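Long-range contacts in adenosine deaminase (Burkholderia ambifaria, PDB 4GXW), which is a zinc-binding hydrolase of the adenosine and AMP deaminase family and probably deaminates a purine-type substrate: residues A[38-43]-A[97-103]; A[191-197]-A[226-230]; A[25-30]-A[357-361]; A[211-215]-A[339-343]; A[265-271]-A[283-287]. Where two conformers were deposited one is given. Residues are numbered along the deposited sequence.

Interaction 1 (A[38-43]-A[97-103])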
# COMPACT_ATOMS: atom_id res chain seq x y z
N LEU A 38 -3.91 3.25 -6.10
CA LEU A 38 -5.11 4.01 -6.45
C LEU A 38 -6.16 3.15 -7.15
O LEU A 38 -7.34 3.16 -6.77
CB LEU A 38 -4.72 5.18 -7.35
CG LEU A 38 -5.88 6.09 -7.76
CD1 LEU A 38 -6.55 6.71 -6.54
CD2 LEU A 38 -5.40 7.16 -8.73
N LEU A 39 -5.74 2.41 -8.16
CA LEU A 39 -6.66 1.63 -8.97
C LEU A 39 -7.14 0.36 -8.26
O LEU A 39 -8.06 -0.31 -8.73
CB LEU A 39 -6.05 1.32 -10.35
CG LEU A 39 -6.30 2.37 -11.45
CD1 LEU A 39 -5.77 3.75 -11.06
CD2 LEU A 39 -5.70 1.91 -12.77
N GLY A 40 -6.53 0.05 -7.12
CA GLY A 40 -7.01 -1.02 -6.26
C GLY A 40 -7.90 -0.54 -5.12
O GLY A 40 -8.24 -1.31 -4.21
N ALA A 41 -8.26 0.74 -5.17
CA ALA A 41 -9.08 1.38 -4.14
C ALA A 41 -10.36 1.98 -4.73
O ALA A 41 -10.99 2.82 -4.10
CB ALA A 41 -8.29 2.45 -3.41
N VAL A 42 -10.73 1.56 -5.93
CA VAL A 42 -11.97 2.05 -6.53
C VAL A 42 -13.18 1.37 -5.89
O VAL A 42 -13.23 0.14 -5.82
CB VAL A 42 -11.97 1.84 -8.06
CG1 VAL A 42 -13.26 2.33 -8.67
CG2 VAL A 42 -10.77 2.55 -8.69
N ARG A 43 -14.14 2.17 -5.42
CA ARG A 43 -15.34 1.61 -4.82
C ARG A 43 -16.15 0.85 -5.87
O ARG A 43 -16.23 1.28 -7.02
CB ARG A 43 -16.21 2.72 -4.22
CG ARG A 43 -15.54 3.51 -3.10
CD ARG A 43 -16.44 4.65 -2.67
NE ARG A 43 -15.77 5.58 -1.78
CZ ARG A 43 -16.19 6.81 -1.52
NH1 ARG A 43 -17.31 7.27 -2.08
NH2 ARG A 43 -15.49 7.59 -0.71
N ILE A 97 -11.47 9.10 -8.20
CA ILE A 97 -11.03 7.93 -7.46
C ILE A 97 -9.97 8.28 -6.41
O ILE A 97 -9.92 7.64 -5.35
CB ILE A 97 -10.64 6.72 -8.35
CG1 ILE A 97 -9.45 7.04 -9.27
CG2 ILE A 97 -11.85 6.25 -9.15
CD1 ILE A 97 -8.94 5.82 -9.98
N ALA A 98 -9.16 9.31 -6.67
CA ALA A 98 -8.21 9.77 -5.66
C ALA A 98 -8.95 10.35 -4.45
O ALA A 98 -8.64 10.03 -3.30
CB ALA A 98 -7.24 10.80 -6.25
N TYR A 99 -9.95 11.18 -4.72
CA TYR A 99 -10.73 11.82 -3.66
C TYR A 99 -11.47 10.77 -2.84
O TYR A 99 -11.48 10.84 -1.60
CB TYR A 99 -11.71 12.81 -4.28
CG TYR A 99 -12.61 13.53 -3.31
CD1 TYR A 99 -12.16 14.63 -2.60
CD2 TYR A 99 -13.93 13.12 -3.12
CE1 TYR A 99 -13.00 15.31 -1.73
CE2 TYR A 99 -14.78 13.79 -2.25
CZ TYR A 99 -14.30 14.88 -1.55
OH TYR A 99 -15.14 15.55 -0.68
N GLU A 100 -12.07 9.78 -3.51
CA GLU A 100 -12.84 8.76 -2.80
C GLU A 100 -11.96 7.82 -1.98
O GLU A 100 -12.34 7.41 -0.89
CB GLU A 100 -13.75 7.98 -3.77
CG GLU A 100 -14.84 8.86 -4.36
CD GLU A 100 -15.82 8.14 -5.25
OE1 GLU A 100 -15.66 6.92 -5.49
OE2 GLU A 100 -16.79 8.80 -5.71
N TYR A 101 -10.78 7.49 -2.50
CA TYR A 101 -9.82 6.69 -1.74
C TYR A 101 -9.43 7.44 -0.47
O TYR A 101 -9.48 6.88 0.64
CB TYR A 101 -8.58 6.33 -2.57
CG TYR A 101 -7.39 6.01 -1.69
CD1 TYR A 101 -7.44 4.96 -0.77
CD2 TYR A 101 -6.24 6.78 -1.73
CE1 TYR A 101 -6.36 4.68 0.07
CE2 TYR A 101 -5.16 6.52 -0.90
CZ TYR A 101 -5.23 5.47 -0.00
OH TYR A 101 -4.14 5.22 0.81
N LEU A 102 -9.07 8.71 -0.61
CA LEU A 102 -8.61 9.48 0.54
C LEU A 102 -9.73 9.69 1.56
O LEU A 102 -9.48 9.67 2.77
CB LEU A 102 -7.97 10.81 0.11
CG LEU A 102 -6.66 10.63 -0.67
CD1 LEU A 102 -6.24 11.91 -1.36
CD2 LEU A 102 -5.55 10.11 0.24
N GLU A 103 -10.97 9.85 1.09
CA GLU A 103 -12.12 9.90 1.99
C GLU A 103 -12.25 8.61 2.80
O GLU A 103 -12.44 8.63 4.01
CB GLU A 103 -13.41 10.14 1.21
CG GLU A 103 -14.64 10.17 2.11
CD GLU A 103 -15.93 10.47 1.37
OE1 GLU A 103 -15.97 10.33 0.13
OE2 GLU A 103 -16.91 10.85 2.05
O HOH W 1 -11.29 5.34 -5.26
O HOH W 2 -13.89 4.92 -6.05
O HOH W 3 -18.14 10.16 -1.56
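The strongest link is the salt bridge from R43 NH2 to E103 OE1, 2.9 Å long and nearly straight. It lies at the edge of the guanidinium. E100 sits over one face of the same group. Its OE1 is 3.8 Å from R43 NH1, a long ion pair by charge alone, and its CB is 3.5 Å from R43 CZ. R43 NH2 also makes a weak hydrogen bond of 3.2 Å to the backbone E100 O. The three side chains form a salt-bridge network along one side of helix 91-106. D104 adds a salt bridge to R43 NE, and E100 OE1 also bonds to T46. Three waters fill the gaps. One joins A41 O to I97 O, one R43 N to E100 OE1, and one R43 NH1 to E103 OE1. The fold is a TIM barrel of the metallo-dependent hydrolase type. Segment 38-43 follows strand 31-33, just after the zinc ligands H35 and H37, and R43 is the N-cap residue of helix 44-54. Further in, the contact becomes apolar. The side chain of I97 meets three residues: L38 CG lies 3.8 Å from I97 CD1, L39 CD1 3.9 Å from I97 CD1, and V42 CG2 3.9 Å from I97 CG2. L38 CD1 also reaches A98 CA at 3.6 Å. A41 CB packs against Y101 CD1 at 3.7 Å, while the Y101 hydroxyl bonds to E33.

Interaction 2 (A[191-197]-A[226-230])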
# COMPACT_ATOMS: atom_id res chain seq x y z
N GLU A 191 6.46 -9.16 -10.80
CA GLU A 191 7.90 -9.10 -10.55
C GLU A 191 8.68 -10.18 -11.31
O GLU A 191 9.84 -9.97 -11.71
CB GLU A 191 8.18 -9.18 -9.03
CG GLU A 191 9.60 -8.85 -8.62
CD GLU A 191 9.79 -8.84 -7.11
OE1 GLU A 191 8.79 -8.91 -6.35
OE2 GLU A 191 10.97 -8.78 -6.67
N ASN A 192 8.04 -11.32 -11.54
CA ASN A 192 8.69 -12.46 -12.18
C ASN A 192 9.35 -12.07 -13.51
O ASN A 192 8.70 -11.48 -14.37
CB ASN A 192 7.69 -13.58 -12.46
CG ASN A 192 6.86 -13.95 -11.24
OD1 ASN A 192 6.13 -13.12 -10.71
ND2 ASN A 192 6.95 -15.21 -10.83
N ASP A 193 10.63 -12.40 -13.65
CA ASP A 193 11.38 -12.15 -14.88
C ASP A 193 11.56 -10.68 -15.27
O ASP A 193 12.03 -10.38 -16.37
CB ASP A 193 10.74 -12.92 -16.05
CG ASP A 193 10.61 -14.39 -15.78
OD1 ASP A 193 11.62 -15.01 -15.38
OD2 ASP A 193 9.50 -14.94 -15.93
N ARG A 194 11.22 -9.77 -14.36
CA ARG A 194 11.38 -8.33 -14.60
C ARG A 194 12.13 -7.73 -13.41
O ARG A 194 11.57 -6.98 -12.61
CB ARG A 194 10.03 -7.64 -14.80
CG ARG A 194 9.16 -8.26 -15.89
CD ARG A 194 9.82 -8.16 -17.26
NE ARG A 194 9.82 -6.78 -17.75
CZ ARG A 194 10.40 -6.39 -18.88
NH1 ARG A 194 11.05 -7.26 -19.64
NH2 ARG A 194 10.34 -5.11 -19.24
N PRO A 195 13.42 -8.07 -13.28
CA PRO A 195 14.14 -7.75 -12.05
C PRO A 195 14.43 -6.25 -11.91
O PRO A 195 14.47 -5.52 -12.91
CB PRO A 195 15.43 -8.56 -12.19
CG PRO A 195 15.64 -8.63 -13.65
CD PRO A 195 14.27 -8.80 -14.24
N PRO A 196 14.64 -5.80 -10.67
CA PRO A 196 14.75 -4.35 -10.43
C PRO A 196 15.91 -3.66 -11.15
O PRO A 196 15.76 -2.50 -11.54
CB PRO A 196 14.88 -4.26 -8.91
CG PRO A 196 15.39 -5.62 -8.48
CD PRO A 196 14.72 -6.58 -9.42
N GLU A 197 17.03 -4.35 -11.33
CA GLU A 197 18.17 -3.75 -12.00
C GLU A 197 17.90 -3.37 -13.46
O GLU A 197 18.60 -2.55 -14.04
CB GLU A 197 19.43 -4.62 -11.87
CG GLU A 197 19.36 -5.97 -12.58
CD GLU A 197 18.84 -7.11 -11.71
OE1 GLU A 197 18.07 -6.86 -10.74
OE2 GLU A 197 19.18 -8.28 -12.03
N ASN A 226 16.59 -9.62 -5.17
CA ASN A 226 15.86 -8.44 -5.66
C ASN A 226 15.74 -7.37 -4.59
O ASN A 226 15.75 -6.17 -4.89
CB ASN A 226 14.46 -8.80 -6.17
CG ASN A 226 14.49 -9.48 -7.53
OD1 ASN A 226 15.56 -9.70 -8.11
ND2 ASN A 226 13.31 -9.80 -8.05
N VAL A 227 15.59 -7.79 -3.33
CA VAL A 227 15.57 -6.83 -2.23
C VAL A 227 16.93 -6.15 -2.09
O VAL A 227 17.02 -4.92 -1.95
CB VAL A 227 15.16 -7.51 -0.90
CG1 VAL A 227 15.07 -6.48 0.23
CG2 VAL A 227 13.83 -8.23 -1.08
N GLU A 228 17.99 -6.95 -2.12
CA GLU A 228 19.35 -6.42 -2.08
C GLU A 228 19.60 -5.42 -3.22
O GLU A 228 20.18 -4.34 -3.00
CB GLU A 228 20.38 -7.55 -2.14
CG GLU A 228 21.81 -7.07 -2.04
CD GLU A 228 22.82 -8.17 -2.25
OE1 GLU A 228 22.52 -9.14 -3.00
OE2 GLU A 228 23.93 -8.07 -1.68
N THR A 229 19.18 -5.76 -4.43
CA THR A 229 19.35 -4.87 -5.57
C THR A 229 18.58 -3.56 -5.38
O THR A 229 19.11 -2.47 -5.63
CB THR A 229 18.92 -5.57 -6.87
OG1 THR A 229 19.77 -6.70 -7.08
CG2 THR A 229 19.04 -4.62 -8.05
N ALA A 230 17.33 -3.63 -4.90
CA ALA A 230 16.57 -2.41 -4.66
C ALA A 230 17.27 -1.50 -3.66
O ALA A 230 17.39 -0.28 -3.89
CB ALA A 230 15.17 -2.74 -4.18
O HOH W 4 12.47 -10.45 -10.73
O HOH W 5 18.09 -8.40 -8.49
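Segment 191-197 is mostly irregular. It opens with a type II beta turn from E191 to R194, closed by a 3.0 Å bond from R194 N to E191 O. D193, the third residue of the turn, has a positive phi of 65°. The chain then runs through two prolines, P195 and P196, into a 3-10 segment that starts at P196 and runs on past E197. Segment 226-230 is regular helix, with A230 N bonded to N226 O at 3.0 Å. The closest CA pairs are P196 with A230 at 6.4 Å and E197 with T229 at 6.6 Å. N226 is the main side chain on the helix. Its ND2 donates to E191 OE2 at 2.9 Å, and water 4 connects the same ND2 to E191 O. Both segments follow strands of the parallel barrel sheet: the contact joins the loop after strand 184-188 to the helix that follows the next strand, 212-217. E191 also accepts from the backbone N atoms of G218 and E219, just after the zinc ligand H216. This ties the turn to the loop at the metal site. P196 packs against the N226 side chain, with P196 CD 3.5 Å from N226 CG. P196 CG lies 3.8 Å and E197 OE1 3.6 Å from T229 CG2. Water 5 donates to E197 OE1 and N226 OD1 and lies 2.8 Å from T229 OG1, whose other partner is R225 O.

Interaction 3 (A[25-30]-A[357-361])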
# COMPACT_ATOMS: atom_id res chain seq x y z
N PHE A 25 -10.54 -0.02 19.10
CA PHE A 25 -9.11 0.27 19.22
C PHE A 25 -8.46 0.38 17.84
O PHE A 25 -7.80 1.37 17.55
CB PHE A 25 -8.40 -0.78 20.08
CG PHE A 25 -6.90 -0.64 20.11
CD1 PHE A 25 -6.30 0.29 20.95
CD2 PHE A 25 -6.10 -1.44 19.31
CE1 PHE A 25 -4.91 0.43 20.98
CE2 PHE A 25 -4.72 -1.31 19.34
CZ PHE A 25 -4.13 -0.38 20.17
N PHE A 26 -8.65 -0.63 17.00
CA PHE A 26 -7.98 -0.62 15.69
C PHE A 26 -8.45 0.55 14.84
O PHE A 26 -7.66 1.14 14.10
CB PHE A 26 -8.19 -1.95 14.96
CG PHE A 26 -7.59 -3.13 15.68
CD1 PHE A 26 -6.26 -3.11 16.08
CD2 PHE A 26 -8.37 -4.24 15.98
CE1 PHE A 26 -5.71 -4.18 16.76
CE2 PHE A 26 -7.82 -5.32 16.66
CZ PHE A 26 -6.49 -5.29 17.05
N HIS A 27 -9.73 0.88 14.95
CA HIS A 27 -10.30 2.00 14.22
C HIS A 27 -9.74 3.35 14.66
O HIS A 27 -9.42 4.19 13.82
CB HIS A 27 -11.83 2.00 14.33
CG HIS A 27 -12.48 3.04 13.47
ND1 HIS A 27 -12.88 2.79 12.17
CD2 HIS A 27 -12.76 4.34 13.71
CE1 HIS A 27 -13.39 3.90 11.66
NE2 HIS A 27 -13.33 4.85 12.56
N ALA A 28 -9.64 3.55 15.98
CA ALA A 28 -9.20 4.82 16.55
C ALA A 28 -7.71 5.10 16.35
O ALA A 28 -7.28 6.26 16.39
CB ALA A 28 -9.54 4.87 18.03
N LEU A 29 -6.92 4.04 16.16
CA LEU A 29 -5.47 4.17 15.98
C LEU A 29 -5.13 5.19 14.90
O LEU A 29 -5.61 5.08 13.78
CB LEU A 29 -4.86 2.84 15.55
CG LEU A 29 -4.68 1.69 16.53
CD1 LEU A 29 -3.85 0.58 15.90
CD2 LEU A 29 -4.02 2.19 17.80
N PRO A 30 -4.30 6.18 15.23
CA PRO A 30 -3.86 7.07 14.14
C PRO A 30 -2.93 6.31 13.21
O PRO A 30 -2.12 5.51 13.69
CB PRO A 30 -3.10 8.19 14.86
CG PRO A 30 -2.79 7.65 16.23
CD PRO A 30 -3.78 6.57 16.55
N PHE A 357 -1.81 6.87 21.21
CA PHE A 357 -1.82 5.42 21.21
C PHE A 357 -1.92 4.87 22.63
O PHE A 357 -2.72 3.97 22.90
CB PHE A 357 -0.55 4.88 20.53
CG PHE A 357 -0.51 3.37 20.40
CD1 PHE A 357 -0.22 2.56 21.48
CD2 PHE A 357 -0.74 2.78 19.17
CE1 PHE A 357 -0.19 1.18 21.35
CE2 PHE A 357 -0.72 1.40 19.02
CZ PHE A 357 -0.44 0.60 20.11
N ASP A 358 -1.11 5.42 23.53
CA ASP A 358 -1.09 4.98 24.92
C ASP A 358 -2.47 5.08 25.55
O ASP A 358 -2.91 4.17 26.27
CB ASP A 358 -0.07 5.77 25.74
CG ASP A 358 1.37 5.49 25.36
OD1 ASP A 358 1.65 4.45 24.71
OD2 ASP A 358 2.24 6.31 25.73
N MET A 359 -3.17 6.19 25.30
CA MET A 359 -4.52 6.34 25.82
C MET A 359 -5.49 5.32 25.22
O MET A 359 -6.31 4.76 25.94
CB MET A 359 -5.05 7.76 25.60
CG MET A 359 -4.53 8.76 26.62
SD MET A 359 -5.37 10.34 26.56
CE MET A 359 -7.02 9.89 27.10
N LEU A 360 -5.39 5.07 23.92
CA LEU A 360 -6.26 4.09 23.28
C LEU A 360 -6.03 2.69 23.85
O LEU A 360 -6.98 1.94 24.04
CB LEU A 360 -6.05 4.10 21.76
CG LEU A 360 -6.50 5.40 21.06
CD1 LEU A 360 -6.17 5.34 19.57
CD2 LEU A 360 -8.00 5.66 21.28
N ALA A 361 -4.77 2.36 24.14
CA ALA A 361 -4.45 1.08 24.77
C ALA A 361 -5.07 0.94 26.16
O ALA A 361 -5.62 -0.11 26.51
CB ALA A 361 -2.95 0.87 24.82
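This is a helix-to-helix contact at the margin of the TIM-barrel fold. It joins the end of the N-terminal helix 20-28 to the long C-terminal helix 343-371, which are far apart in sequence. F25 comes first. The edge of its ring points at the face of F357 in a T-shaped pair, with centroids 5.6 Å apart and planes at 82°. The closest atoms, F25 CZ and F357 CZ, are 3.8 Å apart. The same ring edge runs along the backbone of the partner helix: F25 CD1 lies 3.6 Å from L360 O, and F25 CE1 lies 3.7 Å from A361 N. I325 of helix 325-338 touches both phenylalanines. A28 comes one turn later. Its small side chain faces L360, with A28 CB 3.7 Å from L360 CD2. A28 O is 3.5 Å from L360 CD1. L29 is where the chain leaves helical geometry, although L29 N still bonds to F25 O at 3.1 Å. Its CD2 packs on F357 CD2 at 3.6 Å. The same L29 CD2 lies 4.2 Å from L360 CD1. L360 thus fits beside A28, L29 and P30, and is the residue most covered in the contact. P30 leads on to strand 31-33 and also touches W353, an earlier residue of helix 343-371. Across the contact, P30 CD rests 4.0 Å from L360 CD1.

Interaction 4 (A[211-215]-A[339-343])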
# COMPACT_ATOMS: atom_id res chain seq x y z
N PHE A 211 13.95 13.22 -6.25
CA PHE A 211 12.82 12.42 -5.79
C PHE A 211 13.25 11.29 -4.87
O PHE A 211 14.35 10.75 -5.00
CB PHE A 211 12.06 11.85 -6.99
CG PHE A 211 11.34 12.90 -7.80
CD1 PHE A 211 10.27 13.59 -7.26
CD2 PHE A 211 11.75 13.21 -9.09
CE1 PHE A 211 9.62 14.58 -8.00
CE2 PHE A 211 11.11 14.19 -9.83
CZ PHE A 211 10.04 14.88 -9.28
N ARG A 212 12.37 10.93 -3.94
CA ARG A 212 12.55 9.70 -3.17
C ARG A 212 12.14 8.52 -4.03
O ARG A 212 11.48 8.68 -5.07
CB ARG A 212 11.74 9.74 -1.89
CG ARG A 212 12.29 10.71 -0.85
CD ARG A 212 11.34 10.74 0.30
NE ARG A 212 11.82 11.33 1.55
CZ ARG A 212 11.37 12.47 2.05
NH1 ARG A 212 10.45 13.16 1.39
NH2 ARG A 212 11.84 12.93 3.20
N THR A 213 12.55 7.32 -3.63
CA THR A 213 12.20 6.13 -4.38
C THR A 213 11.86 4.97 -3.45
O THR A 213 12.37 4.85 -2.34
CB THR A 213 13.31 5.68 -5.38
OG1 THR A 213 14.40 5.08 -4.68
CG2 THR A 213 13.82 6.81 -6.26
N THR A 214 10.99 4.11 -3.95
CA THR A 214 10.63 2.86 -3.28
C THR A 214 10.51 1.79 -4.36
O THR A 214 10.57 2.10 -5.56
CB THR A 214 9.33 3.00 -2.45
OG1 THR A 214 9.11 1.79 -1.70
CG2 THR A 214 8.12 3.29 -3.34
N ALA A 215 10.37 0.53 -3.96
CA ALA A 215 10.26 -0.56 -4.94
C ALA A 215 9.60 -1.78 -4.35
O ALA A 215 9.93 -2.19 -3.24
CB ALA A 215 11.65 -0.95 -5.48
N ALA A 339 7.66 7.48 6.30
CA ALA A 339 6.91 8.44 5.49
C ALA A 339 7.81 9.45 4.79
O ALA A 339 8.90 9.79 5.27
CB ALA A 339 5.86 9.15 6.35
N TRP A 340 7.33 9.93 3.66
CA TRP A 340 8.07 10.89 2.85
C TRP A 340 7.64 12.31 3.21
O TRP A 340 7.03 13.03 2.41
CB TRP A 340 7.89 10.57 1.37
CG TRP A 340 8.65 9.32 0.99
CD1 TRP A 340 9.51 8.59 1.78
CD2 TRP A 340 8.62 8.65 -0.28
NE1 TRP A 340 10.02 7.52 1.08
CE2 TRP A 340 9.48 7.53 -0.18
CE3 TRP A 340 7.93 8.87 -1.47
CZ2 TRP A 340 9.69 6.65 -1.25
CZ3 TRP A 340 8.14 8.00 -2.53
CH2 TRP A 340 9.02 6.91 -2.41
N VAL A 341 7.94 12.68 4.45
CA VAL A 341 7.68 14.02 4.97
C VAL A 341 8.94 14.49 5.67
O VAL A 341 9.86 13.69 5.89
CB VAL A 341 6.49 14.04 5.96
CG1 VAL A 341 5.20 13.64 5.27
CG2 VAL A 341 6.75 13.14 7.18
N ASP A 342 9.00 15.77 6.03
CA ASP A 342 10.24 16.26 6.64
C ASP A 342 10.40 15.86 8.11
O ASP A 342 9.46 15.36 8.75
CB ASP A 342 10.45 17.77 6.42
CG ASP A 342 9.38 18.62 7.07
OD1 ASP A 342 8.71 18.17 8.02
OD2 ASP A 342 9.22 19.78 6.63
N ASP A 343 11.61 16.07 8.64
CA ASP A 343 11.93 15.65 10.00
C ASP A 343 11.05 16.31 11.05
O ASP A 343 10.69 15.68 12.05
CB ASP A 343 13.41 15.91 10.31
CG ASP A 343 14.34 15.03 9.51
OD1 ASP A 343 13.87 14.02 8.94
OD2 ASP A 343 15.55 15.34 9.46
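A339 is the first residue to leave the helical geometry of helix 325-338. W340 then makes nearly all of this segment's share of the contact. It is the centre of an inverse gamma turn, with a weak 3.2 Å bond from V341 N to A339 O. Its indole reaches over to strand 212-217. The aliphatic part of R212 lies over one indole face in a CH-pi contact through CD. The indole edge meets the strand backbone: W340 CZ2 is 3.4 Å from T213 O, and W340 CH2 is 3.8 Å from T214 N and from T214 CG2. V341 follows, and its O is 3.4 Å from R212 NH2. The R212 guanidinium has W340 C and V341 N over one face. D342 N-caps helix 343-371. The contact lies at the start of strand 212-217, the N-terminal end of the barrel strands, where W340 also makes a cation-pi contact with R238. W340 N bonds to E114 of strand 110-117, and R212 pairs through its backbone with strand 184-188.

Interaction 5 (A[265-271]-A[283-287])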
# COMPACT_ATOMS: atom_id res chain seq x y z
N VAL A 265 1.81 -6.30 3.68
CA VAL A 265 0.40 -6.41 3.32
C VAL A 265 -0.10 -7.77 3.80
O VAL A 265 0.18 -8.80 3.18
CB VAL A 265 0.22 -6.28 1.78
CG1 VAL A 265 -1.24 -6.42 1.40
CG2 VAL A 265 0.81 -4.96 1.28
N PRO A 266 -0.82 -7.79 4.93
CA PRO A 266 -1.30 -9.09 5.44
C PRO A 266 -2.16 -9.84 4.43
O PRO A 266 -2.10 -11.07 4.37
CB PRO A 266 -2.08 -8.72 6.72
CG PRO A 266 -2.15 -7.21 6.76
CD PRO A 266 -1.05 -6.69 5.88
N THR A 267 -2.92 -9.12 3.61
CA THR A 267 -3.76 -9.76 2.60
C THR A 267 -3.04 -10.06 1.28
O THR A 267 -3.70 -10.28 0.26
CB THR A 267 -5.00 -8.91 2.30
OG1 THR A 267 -4.59 -7.59 1.92
CG2 THR A 267 -5.88 -8.83 3.54
N ASN A 268 -1.70 -10.09 1.27
CA ASN A 268 -0.95 -10.39 0.05
C ASN A 268 -1.51 -11.62 -0.66
O ASN A 268 -1.61 -12.69 -0.07
CB ASN A 268 0.52 -10.60 0.39
CG ASN A 268 1.36 -10.95 -0.83
OD1 ASN A 268 1.76 -12.10 -1.01
ND2 ASN A 268 1.62 -9.96 -1.68
N SER A 269 -1.90 -11.46 -1.93
CA SER A 269 -2.59 -12.53 -2.63
C SER A 269 -1.72 -13.76 -2.84
O SER A 269 -2.22 -14.89 -2.76
CB SER A 269 -3.12 -12.05 -3.98
OG SER A 269 -4.02 -10.97 -3.84
N TYR A 270 -0.45 -13.54 -3.16
CA TYR A 270 0.45 -14.65 -3.44
C TYR A 270 0.49 -15.64 -2.28
O TYR A 270 0.34 -16.85 -2.48
CB TYR A 270 1.86 -14.15 -3.80
CG TYR A 270 2.87 -15.27 -3.97
CD1 TYR A 270 2.96 -16.00 -5.16
CD2 TYR A 270 3.74 -15.61 -2.94
CE1 TYR A 270 3.88 -17.03 -5.30
CE2 TYR A 270 4.65 -16.64 -3.07
CZ TYR A 270 4.72 -17.34 -4.25
OH TYR A 270 5.65 -18.34 -4.37
N TYR A 271 0.69 -15.14 -1.06
CA TYR A 271 0.77 -16.06 0.08
C TYR A 271 -0.57 -16.70 0.42
O TYR A 271 -0.60 -17.86 0.83
CB TYR A 271 1.47 -15.44 1.30
CG TYR A 271 2.97 -15.34 1.10
CD1 TYR A 271 3.74 -16.48 0.92
CD2 TYR A 271 3.62 -14.10 1.07
CE1 TYR A 271 5.11 -16.41 0.70
CE2 TYR A 271 4.99 -14.02 0.85
CZ TYR A 271 5.73 -15.17 0.67
OH TYR A 271 7.09 -15.09 0.46
N ARG A 283 3.09 -19.47 8.45
CA ARG A 283 4.26 -19.54 7.57
C ARG A 283 4.50 -18.31 6.72
O ARG A 283 5.48 -18.25 5.97
CB ARG A 283 4.17 -20.77 6.67
CG ARG A 283 4.35 -22.08 7.42
CD ARG A 283 5.62 -22.07 8.27
NE ARG A 283 6.81 -21.77 7.47
CZ ARG A 283 7.53 -22.68 6.83
NH1 ARG A 283 7.19 -23.96 6.89
NH2 ARG A 283 8.59 -22.32 6.12
N HIS A 284 3.62 -17.32 6.83
CA HIS A 284 3.83 -16.05 6.14
C HIS A 284 5.13 -15.41 6.62
O HIS A 284 5.30 -15.18 7.82
CB HIS A 284 2.67 -15.12 6.44
CG HIS A 284 2.49 -14.03 5.44
ND1 HIS A 284 3.50 -13.17 5.07
CD2 HIS A 284 1.39 -13.64 4.74
CE1 HIS A 284 3.04 -12.31 4.18
NE2 HIS A 284 1.77 -12.57 3.97
N PRO A 285 6.06 -15.11 5.70
CA PRO A 285 7.34 -14.53 6.13
C PRO A 285 7.20 -13.22 6.90
O PRO A 285 8.07 -12.91 7.72
CB PRO A 285 8.08 -14.28 4.81
CG PRO A 285 7.51 -15.28 3.87
CD PRO A 285 6.06 -15.44 4.26
N MET A 286 6.14 -12.46 6.64
CA MET A 286 5.88 -11.22 7.38
C MET A 286 5.92 -11.45 8.89
O MET A 286 6.41 -10.61 9.64
CB MET A 286 4.53 -10.62 6.97
CG MET A 286 4.13 -9.36 7.71
SD MET A 286 2.44 -8.83 7.33
CE MET A 286 1.50 -10.15 8.08
N ARG A 287 5.42 -12.60 9.33
CA ARG A 287 5.35 -12.91 10.75
C ARG A 287 6.73 -12.89 11.43
O ARG A 287 6.84 -12.55 12.61
CB ARG A 287 4.68 -14.28 10.95
CG ARG A 287 4.32 -14.63 12.38
CD ARG A 287 3.90 -16.10 12.50
NE ARG A 287 3.35 -16.39 13.82
CZ ARG A 287 2.05 -16.38 14.09
NH1 ARG A 287 1.63 -16.65 15.32
NH2 ARG A 287 1.18 -16.12 13.12
O HOH W 6 -0.97 -12.97 2.62
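Y271 and H284 bury the most surface here, followed by M286. The rings of Y271 and H284 meet obliquely, with centroids 4.8 Å apart and planes at 49°. Their closest atoms are Y271 CD2 and H284 CE1 at 3.6 Å. P285 CD sits over the face of the Y271 ring, 3.8 Å from its centroid, in a CH-pi contact. H284 ND1 accepts from M286 N at 3.2 Å, which fixes the imidazole. H284 NE2 donates weakly to water 6 at 3.1 Å, and that water donates to P266 O and N268 O. M286 CE rests 4.1 Å from P266 CB. N268 caps helix 269-274, with OD1 taking Y271 N at 3.2 Å, and closes a type I turn from V265. That turn follows barrel strand 261-264. V265 touches the zinc ligand D301, so the contact lies beside the metal site. Y243 meets H284 edge-to-face, and helix 310-319 packs on P266 and M286.

In the fold
Interactions 1, 4 and 5 are buried, while interactions 2 and 3 are only partly so. Interaction 1 carries the charges, where a loop after a barrel strand meets a helix. Interaction 2 relies on one direct hydrogen bond and two waters. Interaction 3 is apolar and aromatic, joins the helix near the N-terminus to the C-terminal helix and lies away from the zinc. The other four are nested inside the loop it closes. Interactions 4 and 5 are built on rings. Interactions 2 and 4 share neighbouring elements: A230 CB touches A215 CB at 4.2 Å, where helix 224-232 follows strand 212-217. Interactions 1 and 5 lie on opposite sides of the chain's centre, about 23 Å apart between centres.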